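Local coordinates for protein MtN3/saliva family (Thermodesulfovibrio yellowstonii, PDB 4RNG) that is a bacterial homologue of SWEET transporters that forms a dimer and probably carries sugar across the membrane, at residues P25-I30 / I81-R86; L53-G58 / A69-L74. All blocks are in the same frame, centred on the assembly; numbering follows the deposited sequence.

Contact 1 (P25-I30 / I81-R86); sequences PQALKI and IFMKIR. With SO4 (sulfate ion), chain I.
Met83 reaches across from helix 64-87 to Ala27 and Ile30 on helix 23-33. The contact joins the first and last membrane spans of the three-helix bundle of SemiSWEET proteins. Helix 23-33 carries the Pro25-Gln26 pair, the PQ signature that names the family. The tight part is small and mostly apolar. Met83 runs extended from its backbone and then bends at its last torsion, chi3 -64°. The bend lays its methyl CE against helix 23-33, 3.4 Å from Ala27 O and 4.1 Å from Ala27 CB. This carbonyl oxygen is the one polar atom that the methyl touches. The sulfur passes beside Ile30, with SD 4.1 Å from Ile30 CG2. That same Ile30 branch presses on the root of the methionine, CG2 to Met83 CB 3.7 Å. Ile30 can present this methyl because CG2 stands anti to the backbone N, with CG1 beside it. Ile80 and Tyr87 add to the packing round Ile30. No hydrogen bond crosses between 25-30 and 81-86.

Ile30 is buried, whereas Met83 and Lys84 are partly exposed on the looser side. Polar groups lie round the contact. The end of Lys84 leads away from the interface, and its amine donates to Ala36 O. Gln26 faces the second subunit, where its amide meets Ser40 N and Asp38 O of that chain. The amine of Lys29 also ends there and bonds Val39 O of the second subunit. A sulfate, probably from the crystallisation liquor, sits at the same junction and accepts from Leu41 N and Ala42 N of the second subunit. Lys29 NZ donates to sulfate O3 at 2.6 Å.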
# COMPACT_ATOMS: atom_id res chain seq x y z
N PRO C 25 8.36 -3.83 8.07
CA PRO C 25 9.77 -3.47 7.86
C PRO C 25 10.05 -1.97 7.71
O PRO C 25 11.14 -1.54 8.11
CB PRO C 25 10.11 -4.17 6.54
CG PRO C 25 9.23 -5.35 6.53
CD PRO C 25 7.95 -4.92 7.16
N GLN C 26 9.12 -1.21 7.13
CA GLN C 26 9.35 0.22 6.96
C GLN C 26 9.27 0.88 8.33
O GLN C 26 10.08 1.75 8.67
CB GLN C 26 8.35 0.85 5.99
CG GLN C 26 8.64 2.30 5.68
CD GLN C 26 9.97 2.52 4.96
OE1 GLN C 26 10.05 2.34 3.75
NE2 GLN C 26 11.00 2.92 5.71
N ALA C 27 8.30 0.45 9.12
CA ALA C 27 8.17 0.95 10.49
C ALA C 27 9.42 0.65 11.33
O ALA C 27 10.00 1.56 11.94
CB ALA C 27 6.93 0.36 11.15
N LEU C 28 9.85 -0.61 11.33
CA LEU C 28 11.01 -1.02 12.12
C LEU C 28 12.27 -0.25 11.73
O LEU C 28 13.07 0.13 12.59
CB LEU C 28 11.23 -2.52 11.97
CG LEU C 28 10.14 -3.32 12.66
CD1 LEU C 28 10.37 -4.80 12.46
CD2 LEU C 28 10.14 -2.97 14.13
N LYS C 29 12.44 0.00 10.44
CA LYS C 29 13.63 0.66 9.93
C LYS C 29 13.71 2.10 10.42
O LYS C 29 14.76 2.56 10.87
CB LYS C 29 13.65 0.61 8.41
CG LYS C 29 14.90 1.13 7.77
CD LYS C 29 14.78 1.00 6.27
CE LYS C 29 15.98 1.58 5.57
NZ LYS C 29 16.49 0.70 4.49
N ILE C 30 12.58 2.80 10.35
CA ILE C 30 12.52 4.17 10.83
C ILE C 30 12.83 4.19 12.33
O ILE C 30 13.60 5.02 12.79
CB ILE C 30 11.15 4.80 10.55
CG1 ILE C 30 10.96 4.97 9.04
CG2 ILE C 30 11.03 6.14 11.24
CD1 ILE C 30 9.58 5.43 8.65
N ILE C 81 3.47 7.37 9.97
CA ILE C 81 3.24 8.82 9.92
C ILE C 81 3.74 9.49 11.21
O ILE C 81 4.40 10.53 11.18
CB ILE C 81 1.75 9.15 9.70
CG1 ILE C 81 1.30 8.67 8.31
CG2 ILE C 81 1.49 10.65 9.85
CD1 ILE C 81 -0.18 8.89 8.02
N PHE C 82 3.42 8.87 12.35
CA PHE C 82 3.81 9.36 13.66
C PHE C 82 5.35 9.43 13.82
O PHE C 82 5.87 10.39 14.41
CB PHE C 82 3.17 8.50 14.74
CG PHE C 82 3.49 8.91 16.13
CD1 PHE C 82 4.64 8.46 16.76
CD2 PHE C 82 2.64 9.74 16.82
CE1 PHE C 82 4.93 8.83 18.05
CE2 PHE C 82 2.93 10.13 18.11
CZ PHE C 82 4.09 9.67 18.72
N MET C 83 6.07 8.42 13.34
CA MET C 83 7.53 8.42 13.41
C MET C 83 8.19 9.35 12.39
O MET C 83 9.28 9.89 12.64
CB MET C 83 8.08 7.00 13.24
CG MET C 83 8.08 6.19 14.52
SD MET C 83 8.84 4.57 14.28
CE MET C 83 7.69 3.84 13.10
N LYS C 84 7.56 9.53 11.24
CA LYS C 84 8.01 10.53 10.28
C LYS C 84 7.97 11.92 10.93
O LYS C 84 8.93 12.68 10.84
CB LYS C 84 7.16 10.49 9.02
CG LYS C 84 7.47 11.58 8.00
CD LYS C 84 8.79 11.35 7.27
CE LYS C 84 8.93 12.34 6.12
NZ LYS C 84 10.35 12.62 5.78
N ILE C 85 6.87 12.23 11.63
CA ILE C 85 6.76 13.51 12.34
C ILE C 85 7.68 13.60 13.56
O ILE C 85 8.31 14.63 13.79
CB ILE C 85 5.31 13.78 12.80
CG1 ILE C 85 4.38 13.81 11.59
CG2 ILE C 85 5.21 15.11 13.53
CD1 ILE C 85 2.93 13.83 11.95
N ARG C 86 7.79 12.51 14.32
CA ARG C 86 8.66 12.47 15.50
C ARG C 86 10.14 12.63 15.21
O ARG C 86 10.83 13.33 15.94
CB ARG C 86 8.45 11.18 16.29
CG ARG C 86 9.51 10.94 17.37
CD ARG C 86 9.14 9.77 18.29
NE ARG C 86 10.23 9.44 19.20
CZ ARG C 86 10.46 10.00 20.38
NH1 ARG C 86 9.67 10.97 20.82
NH2 ARG C 86 11.49 9.60 21.12
S SO4 I . 16.10 -2.81 3.56
O1 SO4 I . 16.80 -2.77 4.84
O2 SO4 I . 16.91 -3.57 2.60
O3 SO4 I . 15.93 -1.44 3.08
O4 SO4 I . 14.79 -3.43 3.76

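Contact 2 (L53-G58 / A69-L74); sequences LWFFYG and ANLISL
Asn70 points from helix 64-87 at the root of Trp54 on helix 41-60. The amide oxygen does the touching: Asn70 OD1 lies 3.1 Å from Trp54 CB and 3.9 Å from Trp54 CG. It meets the indole obliquely, and the amide and ring planes are turned 24° apart. Asn70 ND2 donates to Val66 O, one turn earlier on its own helix. This bond should limit rotation of the amide. The indole then leads away from helix 64-87 toward the dimer interface. There Trp54 NE1 bonds Thr19 OG1 of the second subunit, and Tyr57 CE2 lies at the ring edge, in its plane.

Phe55, next in the chain, meets Leu71. The CD2 methyl of Leu71 sits over one face of the phenyl ring, 4.1 Å from the Phe55 ring centroid, in a CH-pi contact. It is closest to one side of the ring, with Leu71 CD2 to Phe55 CD1 3.7 Å. Phe55 reaches this place with CG anti to the backbone N, chi1 158°. The Phe55 and Asn70 backbones come nearest here, CA to CA 5.5 Å.

One residue before Asn70, Ala69 O accepts from both Ser73 N and Ser73 OG, on opposite faces of its plane. Ser73 OG also bonds Thr20 OG1, which ties in helix 7-21.

The axes of 53-58 and 69-74 run nearly antiparallel, at 159°, and approach to 8.8 Å. This is a transmembrane helical hairpin closed by a short turn. The paired tryptophan and asparagine are consistent with the sugar pocket of SemiSWEET relatives, where such residues line the central cavity between the two subunits.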
# COMPACT_ATOMS: atom_id res chain seq x y z
N LEU C 53 -11.03 4.37 2.41
CA LEU C 53 -12.03 4.11 1.38
C LEU C 53 -12.08 2.65 0.94
O LEU C 53 -13.14 2.12 0.66
CB LEU C 53 -11.79 5.01 0.17
CG LEU C 53 -12.31 6.43 0.32
CD1 LEU C 53 -12.07 7.23 -0.96
CD2 LEU C 53 -13.79 6.34 0.59
N TRP C 54 -10.93 1.99 0.86
CA TRP C 54 -10.91 0.56 0.57
C TRP C 54 -11.67 -0.21 1.66
O TRP C 54 -12.36 -1.18 1.39
CB TRP C 54 -9.48 0.04 0.48
CG TRP C 54 -8.85 0.25 -0.84
CD1 TRP C 54 -7.75 1.00 -1.11
CD2 TRP C 54 -9.28 -0.29 -2.09
NE1 TRP C 54 -7.46 0.96 -2.45
CE2 TRP C 54 -8.40 0.17 -3.08
CE3 TRP C 54 -10.34 -1.13 -2.48
CZ2 TRP C 54 -8.52 -0.17 -4.43
CZ3 TRP C 54 -10.47 -1.46 -3.81
CH2 TRP C 54 -9.56 -0.99 -4.77
N PHE C 55 -11.53 0.24 2.90
CA PHE C 55 -12.31 -0.33 3.99
C PHE C 55 -13.82 -0.25 3.74
O PHE C 55 -14.51 -1.25 3.82
CB PHE C 55 -11.98 0.38 5.30
CG PHE C 55 -13.06 0.24 6.34
CD1 PHE C 55 -13.27 -0.97 6.99
CD2 PHE C 55 -13.88 1.31 6.65
CE1 PHE C 55 -14.28 -1.12 7.93
CE2 PHE C 55 -14.89 1.17 7.60
CZ PHE C 55 -15.09 -0.05 8.25
N PHE C 56 -14.30 0.94 3.42
CA PHE C 56 -15.72 1.17 3.12
C PHE C 56 -16.19 0.27 2.00
O PHE C 56 -17.24 -0.39 2.09
CB PHE C 56 -15.94 2.64 2.76
CG PHE C 56 -17.39 3.04 2.64
CD1 PHE C 56 -18.35 2.51 3.47
CD2 PHE C 56 -17.78 3.95 1.67
CE1 PHE C 56 -19.68 2.89 3.35
CE2 PHE C 56 -19.10 4.31 1.54
CZ PHE C 56 -20.05 3.78 2.38
N TYR C 57 -15.40 0.24 0.94
CA TYR C 57 -15.62 -0.63 -0.20
C TYR C 57 -15.77 -2.11 0.22
O TYR C 57 -16.66 -2.81 -0.25
CB TYR C 57 -14.45 -0.48 -1.16
CG TYR C 57 -14.49 -1.41 -2.34
CD1 TYR C 57 -15.34 -1.15 -3.41
CD2 TYR C 57 -13.71 -2.55 -2.38
CE1 TYR C 57 -15.37 -1.98 -4.50
CE2 TYR C 57 -13.75 -3.40 -3.46
CZ TYR C 57 -14.58 -3.11 -4.52
OH TYR C 57 -14.64 -3.95 -5.59
N GLY C 58 -14.87 -2.57 1.08
CA GLY C 58 -14.95 -3.94 1.56
C GLY C 58 -16.26 -4.22 2.29
O GLY C 58 -16.84 -5.31 2.20
N ALA C 69 -7.62 -6.29 6.14
CA ALA C 69 -6.33 -5.79 5.69
C ALA C 69 -6.26 -4.28 5.78
O ALA C 69 -5.21 -3.71 6.08
CB ALA C 69 -6.04 -6.25 4.28
N ASN C 70 -7.37 -3.62 5.49
CA ASN C 70 -7.31 -2.18 5.45
C ASN C 70 -7.34 -1.52 6.83
O ASN C 70 -6.55 -0.60 7.10
CB ASN C 70 -8.43 -1.68 4.54
CG ASN C 70 -8.08 -1.87 3.06
OD1 ASN C 70 -7.35 -1.06 2.49
ND2 ASN C 70 -8.49 -2.97 2.49
N LEU C 71 -8.14 -2.06 7.74
CA LEU C 71 -8.14 -1.55 9.10
C LEU C 71 -6.74 -1.67 9.71
O LEU C 71 -6.23 -0.73 10.30
CB LEU C 71 -9.16 -2.28 9.96
CG LEU C 71 -10.60 -1.95 9.57
CD1 LEU C 71 -11.61 -2.82 10.32
CD2 LEU C 71 -10.89 -0.48 9.75
N ILE C 72 -6.15 -2.85 9.59
CA ILE C 72 -4.86 -3.09 10.18
C ILE C 72 -3.74 -2.31 9.48
O ILE C 72 -2.84 -1.82 10.15
CB ILE C 72 -4.57 -4.60 10.21
CG1 ILE C 72 -5.71 -5.33 10.92
CG2 ILE C 72 -3.24 -4.88 10.89
CD1 ILE C 72 -5.69 -6.79 10.67
N SER C 73 -3.77 -2.22 8.15
CA SER C 73 -2.76 -1.37 7.47
C SER C 73 -2.82 0.07 7.97
O SER C 73 -1.80 0.72 8.14
CB SER C 73 -2.91 -1.41 5.95
OG SER C 73 -2.67 -2.70 5.45
N LEU C 74 -4.04 0.56 8.19
CA LEU C 74 -4.27 1.91 8.69
C LEU C 74 -3.58 2.16 10.03
O LEU C 74 -3.02 3.22 10.26
CB LEU C 74 -5.78 2.16 8.80
CG LEU C 74 -6.22 3.60 9.02
CD1 LEU C 74 -5.60 4.47 7.95
CD2 LEU C 74 -7.74 3.71 9.03

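Overall arrangement
Contacts 1 and 2 share helix 64-87. Contact 1 joins it to helix 23-33, and contact 2 joins it to helix 41-60. The last helix therefore stands between the other two, as in the SemiSWEET bundle. The contacts lie on opposite sides of the chain's centre, about 20 Å apart between centres, and do not touch. Contact 1 is partly buried and held by aliphatic and sulfur groups. Contact 2 is a surface contact that mixes an aromatic face, an amide and an indole. Both reach the second subunit: contact 1 through Gln26 and Lys29, contact 2 through Trp54 and Tyr57.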